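Local coordinates for nodulation protein S (Bradyrhizobium sp., PDB 3OFK), which probably methylates a nitrogen of a Nod factor, using S-adenosylmethionine as the methyl donor, in the synthesis of rhizobial nodulation signals, at residues Leu17-Pro26 / Val81-Ala89; His39-Leu47 / Ala64-His72. All coordinates share one frame; numbering follows the deposited sequence.

Contact 1: Leu17-Pro26 / Val81-Ala89; sequences LERELANDDP and VMPRAIGRA. With SAH (S-adenosyl-L-homocysteine), chain E.
Arg88 starts with CG beside its own backbone N (chi1 -71°) and bends at chi3, which carries the guanidinium across to the C-terminal end of helix 13-21 and the residues after it, where the carbonyls of Leu21, Asn23 and Asp24 wait at its edge. NH1 of Arg88 bonds twice, to Leu21 O at 2.8 Å, coming from above that carbonyl plane, and to Asn23 O in a bond modelled as doubtfully short. NH2 of Arg88 takes Asp24 O at 2.8 Å, so one side chain gathers three backbone carbonyls. Pro26 lies over one guanidinium face, its CG 3.5 Å from Arg88 NH1. Further along, Met82 curls at both chi2 and chi3, folding CG and SD against Leu17 CB and CE against Glu18. Leu21 splits its branches, CD1 lying 3.6 Å from Met82 CB and CD2 3.9 Å from Ala85 CB. Leu17 CD2 meets Val81 CG1 at 3.6 Å and also touches the adenine of SAH, while the CG atoms of Leu17 and Met82 both approach ribose O2'. Leu17, Val81, Met82 and Ala85 thus line the adenine and ribose part of the SAH pocket, at the end of strand 73-80 in the Rossmann-like fold. Met82 is the N-cap of helix 83-92, which packs Ile86 and Ala89 on Trp101 of strand 99-103. Segments 17-21 and 83-89 run nearly parallel (22°); helix 13-21 packs against helix 83-92, with Leu17 also on Tyr126.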
loop_
_atom_site.group_PDB
_atom_site.type_symbol
_atom_site.label_atom_id
_atom_site.label_comp_id
_atom_site.label_asym_id
_atom_site.label_seq_id
_atom_site.Cartn_x
_atom_site.Cartn_y
_atom_site.Cartn_z
ATOM N N LEU A 17 9.463 -10.873 -3.311
ATOM C CA LEU A 17 9.366 -10.104 -2.084
ATOM C C LEU A 17 10.620 -10.281 -1.196
ATOM O O LEU A 17 11.224 -9.288 -0.763
ATOM C CB LEU A 17 8.094 -10.539 -1.341
ATOM C CG LEU A 17 6.826 -9.699 -1.519
ATOM C CD1 LEU A 17 6.729 -8.970 -2.839
ATOM C CD2 LEU A 17 5.525 -10.459 -1.220
ATOM N N GLU A 18 10.975 -11.539 -0.941
ATOM C CA GLU A 18 12.111 -11.938 -0.088
ATOM C C GLU A 18 13.431 -11.341 -0.614
ATOM O O GLU A 18 14.319 -10.932 0.134
ATOM C CB GLU A 18 12.190 -13.479 -0.064
ATOM C CG GLU A 18 13.400 -14.099 0.632
ATOM C CD GLU A 18 13.517 -15.621 0.399
ATOM O OE1 GLU A 18 13.458 -16.082 -0.773
ATOM O OE2 GLU A 18 13.679 -16.357 1.398
ATOM N N ARG A 19 13.533 -11.283 -1.920
ATOM C CA ARG A 19 14.721 -10.710 -2.546
ATOM C C ARG A 19 14.800 -9.199 -2.336
ATOM O O ARG A 19 15.862 -8.682 -1.962
ATOM C CB ARG A 19 14.736 -11.044 -4.019
ATOM C CG ARG A 19 15.112 -12.500 -4.277
ATOM C CD ARG A 19 16.627 -12.729 -4.235
ATOM N NE ARG A 19 17.031 -13.847 -5.105
ATOM C CZ ARG A 19 17.233 -13.764 -6.425
ATOM N NH1 ARG A 19 17.082 -12.611 -7.076
ATOM N NH2 ARG A 19 17.594 -14.851 -7.110
ATOM N N GLU A 20 13.696 -8.495 -2.568
ATOM C CA GLU A 20 13.682 -7.035 -2.366
ATOM C C GLU A 20 13.901 -6.680 -0.909
ATOM O O GLU A 20 14.571 -5.691 -0.603
ATOM C CB GLU A 20 12.380 -6.379 -2.841
ATOM C CG GLU A 20 12.350 -5.956 -4.277
ATOM C CD GLU A 20 13.300 -4.824 -4.642
ATOM O OE1 GLU A 20 13.873 -4.132 -3.764
ATOM O OE2 GLU A 20 13.475 -4.627 -5.852
ATOM N N LEU A 21 13.348 -7.489 -0.010
ATOM C CA LEU A 21 13.472 -7.233 1.440
ATOM C C LEU A 21 14.882 -7.516 2.013
ATOM O O LEU A 21 15.166 -7.148 3.156
ATOM C CB LEU A 21 12.404 -8.014 2.204
ATOM C CG LEU A 21 10.976 -7.458 2.005
ATOM C CD1 LEU A 21 9.973 -8.503 2.335
ATOM C CD2 LEU A 21 10.738 -6.127 2.795
ATOM N N ALA A 22 15.736 -8.162 1.226
ATOM C CA ALA A 22 17.129 -8.429 1.576
ATOM C C ALA A 22 18.077 -7.356 1.036
ATOM O O ALA A 22 19.248 -7.328 1.405
ATOM C CB ALA A 22 17.540 -9.782 1.066
ATOM N N ASN A 23 17.568 -6.486 0.162
ATOM C CA ASN A 23 18.304 -5.299 -0.285
ATOM C C ASN A 23 18.429 -4.317 0.879
ATOM O O ASN A 23 17.508 -4.217 1.684
ATOM C CB ASN A 23 17.577 -4.609 -1.475
ATOM C CG ASN A 23 17.680 -5.415 -2.788
ATOM O OD1 ASN A 23 18.623 -6.184 -2.978
ATOM N ND2 ASN A 23 16.698 -5.246 -3.681
ATOM N N ASP A 24 19.562 -3.611 0.955
ATOM C CA ASP A 24 19.745 -2.476 1.873
ATOM C C ASP A 24 18.544 -1.515 1.830
ATOM O O ASP A 24 18.035 -1.118 2.876
ATOM C CB ASP A 24 21.020 -1.669 1.568
ATOM C CG ASP A 24 22.333 -2.480 1.767
ATOM O OD1 ASP A 24 22.266 -3.664 2.150
ATOM O OD2 ASP A 24 23.450 -1.938 1.512
ATOM N N ASP A 25 18.095 -1.155 0.628
ATOM C CA ASP A 25 16.957 -0.227 0.455
ATOM C C ASP A 25 15.911 -0.935 -0.403
ATOM O O ASP A 25 15.969 -0.876 -1.638
ATOM C CB ASP A 25 17.459 1.066 -0.205
ATOM C CG ASP A 25 16.370 2.134 -0.382
ATOM O OD1 ASP A 25 15.339 2.122 0.323
ATOM O OD2 ASP A 25 16.575 3.017 -1.245
ATOM N N PRO A 26 14.967 -1.648 0.239
ATOM C CA PRO A 26 13.976 -2.386 -0.549
ATOM C C PRO A 26 13.166 -1.482 -1.444
ATOM O O PRO A 26 12.669 -0.448 -0.988
ATOM C CB PRO A 26 13.097 -3.032 0.520
ATOM C CG PRO A 26 14.047 -3.246 1.666
ATOM C CD PRO A 26 14.843 -1.957 1.677
ATOM N N VAL A 81 2.586 -9.703 4.284
ATOM C CA VAL A 81 2.652 -11.120 4.040
ATOM C C VAL A 81 4.040 -11.682 4.362
ATOM O O VAL A 81 4.190 -12.874 4.592
ATOM C CB VAL A 81 2.303 -11.410 2.583
ATOM C CG1 VAL A 81 3.487 -11.070 1.668
ATOM C CG2 VAL A 81 1.899 -12.847 2.435
ATOM N N MET A 82 5.050 -10.813 4.408
ATOM C CA MET A 82 6.425 -11.218 4.669
ATOM C C MET A 82 6.911 -10.930 6.087
ATOM O O MET A 82 7.117 -9.767 6.439
ATOM C CB MET A 82 7.361 -10.507 3.692
ATOM C CG MET A 82 7.037 -10.776 2.197
ATOM S SD MET A 82 7.015 -12.525 1.770
ATOM C CE MET A 82 8.752 -12.910 1.836
ATOM N N PRO A 83 7.149 -11.983 6.895
ATOM C CA PRO A 83 7.782 -11.685 8.190
ATOM C C PRO A 83 9.014 -10.767 8.154
ATOM O O PRO A 83 9.157 -9.936 9.048
ATOM C CB PRO A 83 8.150 -13.066 8.726
ATOM C CG PRO A 83 7.135 -13.986 8.093
ATOM C CD PRO A 83 6.898 -13.428 6.722
ATOM N N ARG A 84 9.911 -10.915 7.162
ATOM C CA ARG A 84 11.072 -10.015 7.038
ATOM C C ARG A 84 10.664 -8.527 6.934
ATOM O O ARG A 84 11.392 -7.664 7.451
ATOM C CB ARG A 84 12.006 -10.439 5.877
ATOM C CG ARG A 84 13.276 -9.561 5.673
ATOM C CD ARG A 84 14.432 -9.923 6.583
ATOM N NE ARG A 84 14.774 -8.911 7.600
ATOM C CZ ARG A 84 14.640 -9.042 8.932
ATOM N NH1 ARG A 84 14.127 -10.141 9.504
ATOM N NH2 ARG A 84 15.024 -8.042 9.719
ATOM N N ALA A 85 9.487 -8.222 6.351
ATOM C CA ALA A 85 9.006 -6.839 6.259
ATOM C C ALA A 85 8.622 -6.300 7.658
ATOM O O ALA A 85 9.035 -5.206 8.051
ATOM C CB ALA A 85 7.837 -6.719 5.293
ATOM N N ILE A 86 7.875 -7.110 8.408
ATOM C CA ILE A 86 7.530 -6.761 9.798
ATOM C C ILE A 86 8.828 -6.523 10.604
ATOM O O ILE A 86 8.948 -5.521 11.303
ATOM C CB ILE A 86 6.691 -7.875 10.489
ATOM C CG1 ILE A 86 5.436 -8.256 9.658
ATOM C CG2 ILE A 86 6.370 -7.516 11.937
ATOM C CD1 ILE A 86 4.575 -7.122 9.249
ATOM N N GLY A 87 9.815 -7.391 10.470
ATOM C CA GLY A 87 11.024 -7.286 11.265
ATOM C C GLY A 87 11.793 -5.990 11.023
ATOM O O GLY A 87 12.199 -5.301 11.975
ATOM N N ARG A 88 12.026 -5.691 9.749
ATOM C CA ARG A 88 12.730 -4.447 9.343
ATOM C C ARG A 88 11.957 -3.165 9.733
ATOM O O ARG A 88 12.554 -2.207 10.274
ATOM C CB ARG A 88 13.025 -4.502 7.846
ATOM C CG ARG A 88 14.115 -5.510 7.485
ATOM C CD ARG A 88 14.592 -5.331 6.067
ATOM N NE ARG A 88 15.379 -4.096 5.928
ATOM C CZ ARG A 88 16.162 -3.803 4.896
ATOM N NH1 ARG A 88 16.325 -4.667 3.884
ATOM N NH2 ARG A 88 16.833 -2.650 4.905
ATOM N N ALA A 89 10.635 -3.165 9.507
ATOM C CA ALA A 89 9.817 -1.991 9.713
ATOM C C ALA A 89 9.681 -1.696 11.198
ATOM O O ALA A 89 9.805 -0.527 11.599
ATOM C CB ALA A 89 8.432 -2.130 9.045
HETATM N N SAH E . 3.088 0.373 0.943
HETATM C CA SAH E . 4.522 0.644 0.960
HETATM C CB SAH E . 5.292 -0.624 0.598
HETATM C CG SAH E . 5.162 -1.199 -0.803
HETATM S SD SAH E . 6.299 -2.579 -1.177
HETATM C C SAH E . 4.948 1.804 0.046
HETATM O O SAH E . 4.184 2.257 -0.809
HETATM O OXT SAH E . 6.066 2.303 0.154
HETATM C "C5'" SAH E . 5.037 -3.890 -1.063
HETATM C "C4'" SAH E . 4.825 -4.567 0.276
HETATM O "O4'" SAH E . 3.639 -5.357 0.199
HETATM C "C3'" SAH E . 5.960 -5.500 0.696
HETATM O "O3'" SAH E . 6.264 -5.301 2.083
HETATM C "C2'" SAH E . 5.364 -6.895 0.442
HETATM O "O2'" SAH E . 5.910 -7.874 1.291
HETATM C "C1'" SAH E . 3.913 -6.637 0.743
HETATM N N9 SAH E . 2.909 -7.587 0.212
HETATM C C8 SAH E . 2.893 -8.188 -1.021
HETATM N N7 SAH E . 1.773 -8.936 -1.109
HETATM C C5 SAH E . 1.072 -8.824 0.033
HETATM C C6 SAH E . -0.163 -9.366 0.388
HETATM N N6 SAH E . -0.775 -10.232 -0.467
HETATM N N1 SAH E . -0.660 -9.073 1.634
HETATM C C2 SAH E . 0.037 -8.214 2.477
HETATM N N3 SAH E . 1.252 -7.659 2.087
HETATM C C4 SAH E . 1.757 -7.947 0.867
#

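Contact 2: His39-Leu47 / Ala64-His72; sequences HTQLLRLSL and AFTEKLAPH. With SAH (S-adenosyl-L-homocysteine), chain E.
This is a buried helix-helix contact in the Rossmann-like fold of a SAM-dependent methyltransferase, with helix 33-46 laid beside helix 64-69, the connection between strands 52-58 and 73-80. The axes of the two segments pass 10.6 Å apart with a crossing angle of -36°. At the centre Phe65 is a knob in a hole formed by His39, Leu42, Leu43 and Ser46. With CG anti to the backbone N (chi1 -169°), Phe65 drives its ring into that hole. Leu42 CD2 then sits over the middle of one ring face, 3.6 Å from the Phe65 centroid in a CH-pi contact, while the rim, at CE1, runs against the backbone of helix 33-46, at His39 O and Leu43 N. Phe65 also turns its edge to the face of His39 in a T-shaped pair, planes at 68°, and its CB lies over that same imidazole. Toward the C-terminal ends, Leu43 CD1 reaches Leu69 CD1 at 4.1 Å, and Leu47 crosses His72 at about a right angle: CD1 of Leu47 stands over the imidazole, 4.2 Å from the His72 centroid, and CD2 of Leu47 presses on His72 CB. Pro71 covers the opposite face of that ring, holding it between two aliphatic groups. On the sheet side, Leu42 rests on Val119 and Ala121 of strand 115-121, and Leu69 on Leu76 of strand 73-80. Near the ligand, His39 uses both ring nitrogens, both partners lying in the ring plane: Lys68 NZ donates to ND1 of His39 at 2.9 Å, fixing the imidazole's rotation, and His39 NE2 donates almost straight to the SAH carboxylate OXT at 2.8 Å.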
loop_
_atom_site.group_PDB
_atom_site.type_symbol
_atom_site.label_atom_id
_atom_site.label_comp_id
_atom_site.label_asym_id
_atom_site.label_seq_id
_atom_site.Cartn_x
_atom_site.Cartn_y
_atom_site.Cartn_z
ATOM N N HIS A 39 5.548 9.035 -1.708
ATOM C CA HIS A 39 5.279 9.044 -0.296
ATOM C C HIS A 39 4.748 10.363 0.223
ATOM O O HIS A 39 3.899 10.373 1.109
ATOM C CB HIS A 39 6.544 8.676 0.473
ATOM C CG HIS A 39 6.793 7.209 0.562
ATOM N ND1 HIS A 39 7.741 6.670 1.407
ATOM C CD2 HIS A 39 6.174 6.161 -0.028
ATOM C CE1 HIS A 39 7.728 5.355 1.295
ATOM N NE2 HIS A 39 6.772 5.021 0.446
ATOM N N THR A 40 5.265 11.469 -0.303
ATOM C CA THR A 40 4.747 12.800 0.034
ATOM C C THR A 40 3.269 12.883 -0.346
ATOM O O THR A 40 2.446 13.280 0.484
ATOM C CB THR A 40 5.583 13.929 -0.622
ATOM O OG1 THR A 40 6.939 13.850 -0.153
ATOM C CG2 THR A 40 5.014 15.296 -0.286
ATOM N N GLN A 41 2.932 12.453 -1.572
ATOM C CA GLN A 41 1.527 12.420 -2.001
ATOM C C GLN A 41 0.677 11.460 -1.191
ATOM O O GLN A 41 -0.431 11.770 -0.769
ATOM C CB GLN A 41 1.408 12.045 -3.492
ATOM C CG GLN A 41 1.913 13.119 -4.467
ATOM C CD GLN A 41 1.353 14.490 -4.188
ATOM O OE1 GLN A 41 0.186 14.634 -3.805
ATOM N NE2 GLN A 41 2.184 15.521 -4.382
ATOM N N LEU A 42 1.194 10.276 -0.991
ATOM C CA LEU A 42 0.502 9.297 -0.161
ATOM C C LEU A 42 0.212 9.850 1.270
ATOM O O LEU A 42 -0.909 9.723 1.766
ATOM C CB LEU A 42 1.317 7.991 -0.134
ATOM C CG LEU A 42 0.557 6.715 0.187
ATOM C CD1 LEU A 42 -0.308 6.296 -1.010
ATOM C CD2 LEU A 42 1.498 5.609 0.584
ATOM N N LEU A 43 1.201 10.489 1.909
ATOM C CA LEU A 43 0.990 11.083 3.235
ATOM C C LEU A 43 0.047 12.294 3.158
ATOM O O LEU A 43 -0.794 12.428 4.025
ATOM C CB LEU A 43 2.306 11.470 3.935
ATOM C CG LEU A 43 2.210 11.880 5.419
ATOM C CD1 LEU A 43 1.673 10.762 6.302
ATOM C CD2 LEU A 43 3.536 12.310 5.955
ATOM N N ARG A 44 0.157 13.133 2.116
ATOM C CA ARG A 44 -0.728 14.296 1.984
ATOM C C ARG A 44 -2.172 13.821 1.945
ATOM O O ARG A 44 -3.030 14.364 2.646
ATOM C CB ARG A 44 -0.427 15.144 0.726
ATOM C CG ARG A 44 -1.405 16.306 0.510
ATOM C CD ARG A 44 -1.103 17.098 -0.763
ATOM N NE ARG A 44 -1.266 16.290 -1.975
ATOM C CZ ARG A 44 -2.433 16.031 -2.570
ATOM N NH1 ARG A 44 -3.565 16.504 -2.068
ATOM N NH2 ARG A 44 -2.472 15.286 -3.675
ATOM N N LEU A 45 -2.432 12.797 1.132
ATOM C CA LEU A 45 -3.766 12.218 1.058
ATOM C C LEU A 45 -4.187 11.627 2.406
ATOM O O LEU A 45 -5.340 11.740 2.780
ATOM C CB LEU A 45 -3.850 11.148 -0.058
ATOM C CG LEU A 45 -3.663 11.607 -1.522
ATOM C CD1 LEU A 45 -3.698 10.444 -2.540
ATOM C CD2 LEU A 45 -4.680 12.650 -1.864
ATOM N N SER A 46 -3.270 10.956 3.102
ATOM C CA SER A 46 -3.599 10.273 4.365
ATOM C C SER A 46 -3.977 11.283 5.454
ATOM O O SER A 46 -4.860 11.009 6.291
ATOM C CB SER A 46 -2.423 9.410 4.843
ATOM O OG SER A 46 -1.988 8.467 3.860
ATOM N N LEU A 47 -3.335 12.462 5.408
ATOM C CA LEU A 47 -3.515 13.490 6.436
ATOM C C LEU A 47 -4.600 14.485 6.069
ATOM O O LEU A 47 -4.868 15.393 6.858
ATOM C CB LEU A 47 -2.196 14.251 6.711
ATOM C CG LEU A 47 -1.045 13.449 7.335
ATOM C CD1 LEU A 47 0.178 14.363 7.648
ATOM C CD2 LEU A 47 -1.503 12.706 8.605
ATOM N N ALA A 64 9.581 2.578 5.563
ATOM C CA ALA A 64 9.787 3.987 5.156
ATOM C C ALA A 64 8.505 4.807 5.286
ATOM O O ALA A 64 8.549 5.929 5.828
ATOM C CB ALA A 64 10.379 4.110 3.766
ATOM N N PHE A 65 7.371 4.272 4.822
ATOM C CA PHE A 65 6.104 4.985 4.939
ATOM C C PHE A 65 5.479 4.846 6.326
ATOM O O PHE A 65 4.917 5.813 6.837
ATOM C CB PHE A 65 5.090 4.620 3.839
ATOM C CG PHE A 65 3.910 5.552 3.816
ATOM C CD1 PHE A 65 4.011 6.790 3.190
ATOM C CD2 PHE A 65 2.749 5.240 4.478
ATOM C CE1 PHE A 65 2.955 7.694 3.205
ATOM C CE2 PHE A 65 1.680 6.112 4.488
ATOM C CZ PHE A 65 1.803 7.375 3.837
ATOM N N THR A 66 5.610 3.672 6.945
ATOM C CA THR A 66 5.138 3.429 8.294
ATOM C C THR A 66 5.664 4.540 9.223
ATOM O O THR A 66 4.894 5.133 9.991
ATOM C CB THR A 66 5.620 2.065 8.818
ATOM O OG1 THR A 66 5.587 1.097 7.772
ATOM C CG2 THR A 66 4.773 1.593 10.020
ATOM N N GLU A 67 6.954 4.843 9.073
ATOM C CA GLU A 67 7.663 5.848 9.870
ATOM C C GLU A 67 7.104 7.260 9.714
ATOM O O GLU A 67 7.153 8.061 10.651
ATOM C CB GLU A 67 9.149 5.834 9.480
ATOM C CG GLU A 67 9.983 6.917 10.160
ATOM C CD GLU A 67 11.463 6.616 10.203
ATOM O OE1 GLU A 67 12.020 6.260 9.128
ATOM O OE2 GLU A 67 12.046 6.720 11.328
ATOM N N LYS A 68 6.612 7.553 8.514
ATOM C CA LYS A 68 6.020 8.854 8.195
ATOM C C LYS A 68 4.574 8.925 8.673
ATOM O O LYS A 68 4.105 9.952 9.121
ATOM C CB LYS A 68 6.110 9.072 6.682
ATOM C CG LYS A 68 7.563 9.170 6.182
ATOM C CD LYS A 68 7.678 9.204 4.659
ATOM C CE LYS A 68 9.103 8.879 4.242
ATOM N NZ LYS A 68 9.258 8.715 2.782
ATOM N N LEU A 69 3.889 7.795 8.632
ATOM C CA LEU A 69 2.490 7.703 9.030
ATOM C C LEU A 69 2.274 7.622 10.537
ATOM O O LEU A 69 1.328 8.233 11.052
ATOM C CB LEU A 69 1.866 6.479 8.363
ATOM C CG LEU A 69 0.337 6.336 8.390
ATOM C CD1 LEU A 69 -0.339 7.474 7.606
ATOM C CD2 LEU A 69 -0.044 4.950 7.826
ATOM N N ALA A 70 3.158 6.909 11.249
ATOM C CA ALA A 70 2.948 6.577 12.676
ATOM C C ALA A 70 2.623 7.759 13.586
ATOM O O ALA A 70 1.689 7.663 14.390
ATOM C CB ALA A 70 4.153 5.728 13.292
ATOM N N PRO A 71 3.379 8.882 13.477
ATOM C CA PRO A 71 3.139 9.970 14.408
ATOM C C PRO A 71 1.774 10.635 14.285
ATOM O O PRO A 71 1.412 11.436 15.140
ATOM C CB PRO A 71 4.227 10.982 14.070
ATOM C CG PRO A 71 5.164 10.291 13.121
ATOM C CD PRO A 71 4.470 9.175 12.526
ATOM N N HIS A 72 1.011 10.276 13.253
ATOM C CA HIS A 72 -0.257 10.920 12.945
ATOM C C HIS A 72 -1.487 10.041 13.208
ATOM O O HIS A 72 -2.611 10.460 12.942
ATOM C CB HIS A 72 -0.197 11.390 11.503
ATOM C CG HIS A 72 1.050 12.169 11.191
ATOM N ND1 HIS A 72 1.340 13.386 11.769
ATOM C CD2 HIS A 72 2.108 11.867 10.402
ATOM C CE1 HIS A 72 2.512 13.807 11.334
ATOM N NE2 HIS A 72 3.007 12.895 10.514
HETATM N N SAH E . 3.088 0.373 0.943
HETATM C CA SAH E . 4.522 0.644 0.960
HETATM C CB SAH E . 5.292 -0.624 0.598
HETATM C CG SAH E . 5.162 -1.199 -0.803
HETATM S SD SAH E . 6.299 -2.579 -1.177
HETATM C C SAH E . 4.948 1.804 0.046
HETATM O O SAH E . 4.184 2.257 -0.809
HETATM O OXT SAH E . 6.066 2.303 0.154
HETATM C "C5'" SAH E . 5.037 -3.890 -1.063
HETATM C "C4'" SAH E . 4.825 -4.567 0.276
HETATM O "O4'" SAH E . 3.639 -5.357 0.199
HETATM C "C3'" SAH E . 5.960 -5.500 0.696
HETATM O "O3'" SAH E . 6.264 -5.301 2.083
HETATM C "C2'" SAH E . 5.364 -6.895 0.442
HETATM O "O2'" SAH E . 5.910 -7.874 1.291
HETATM C "C1'" SAH E . 3.913 -6.637 0.743
HETATM N N9 SAH E . 2.909 -7.587 0.212
HETATM C C8 SAH E . 2.893 -8.188 -1.021
HETATM N N7 SAH E . 1.773 -8.936 -1.109
HETATM C C5 SAH E . 1.072 -8.824 0.033
HETATM C C6 SAH E . -0.163 -9.366 0.388
HETATM N N6 SAH E . -0.775 -10.232 -0.467
HETATM N N1 SAH E . -0.660 -9.073 1.634
HETATM C C2 SAH E . 0.037 -8.214 2.477
HETATM N N3 SAH E . 1.252 -7.659 2.087
HETATM C C4 SAH E . 1.757 -7.947 0.867
#

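Overall arrangement
Contacts 1 and 2 serve opposite ends of the same bound SAH. Contact 1 flanks its adenine and ribose, largely through apolar atoms, whereas contact 2 reaches the carboxylate of the homocysteine part through a single histidine. Their centres lie 19 Å apart and their nearest atoms about 4 Å, without touching; both meet SAH, which spans them. Along the chain, contact 2 is nested inside the loop that contact 1 closes, and helix 33-46 is the next helix after 13-21. Beside contact 1, Asp80 bonds SAH through OD2, and Arg38, next to His39, also binds SAH, as do Gly59 and Ala61 before helix 64-69.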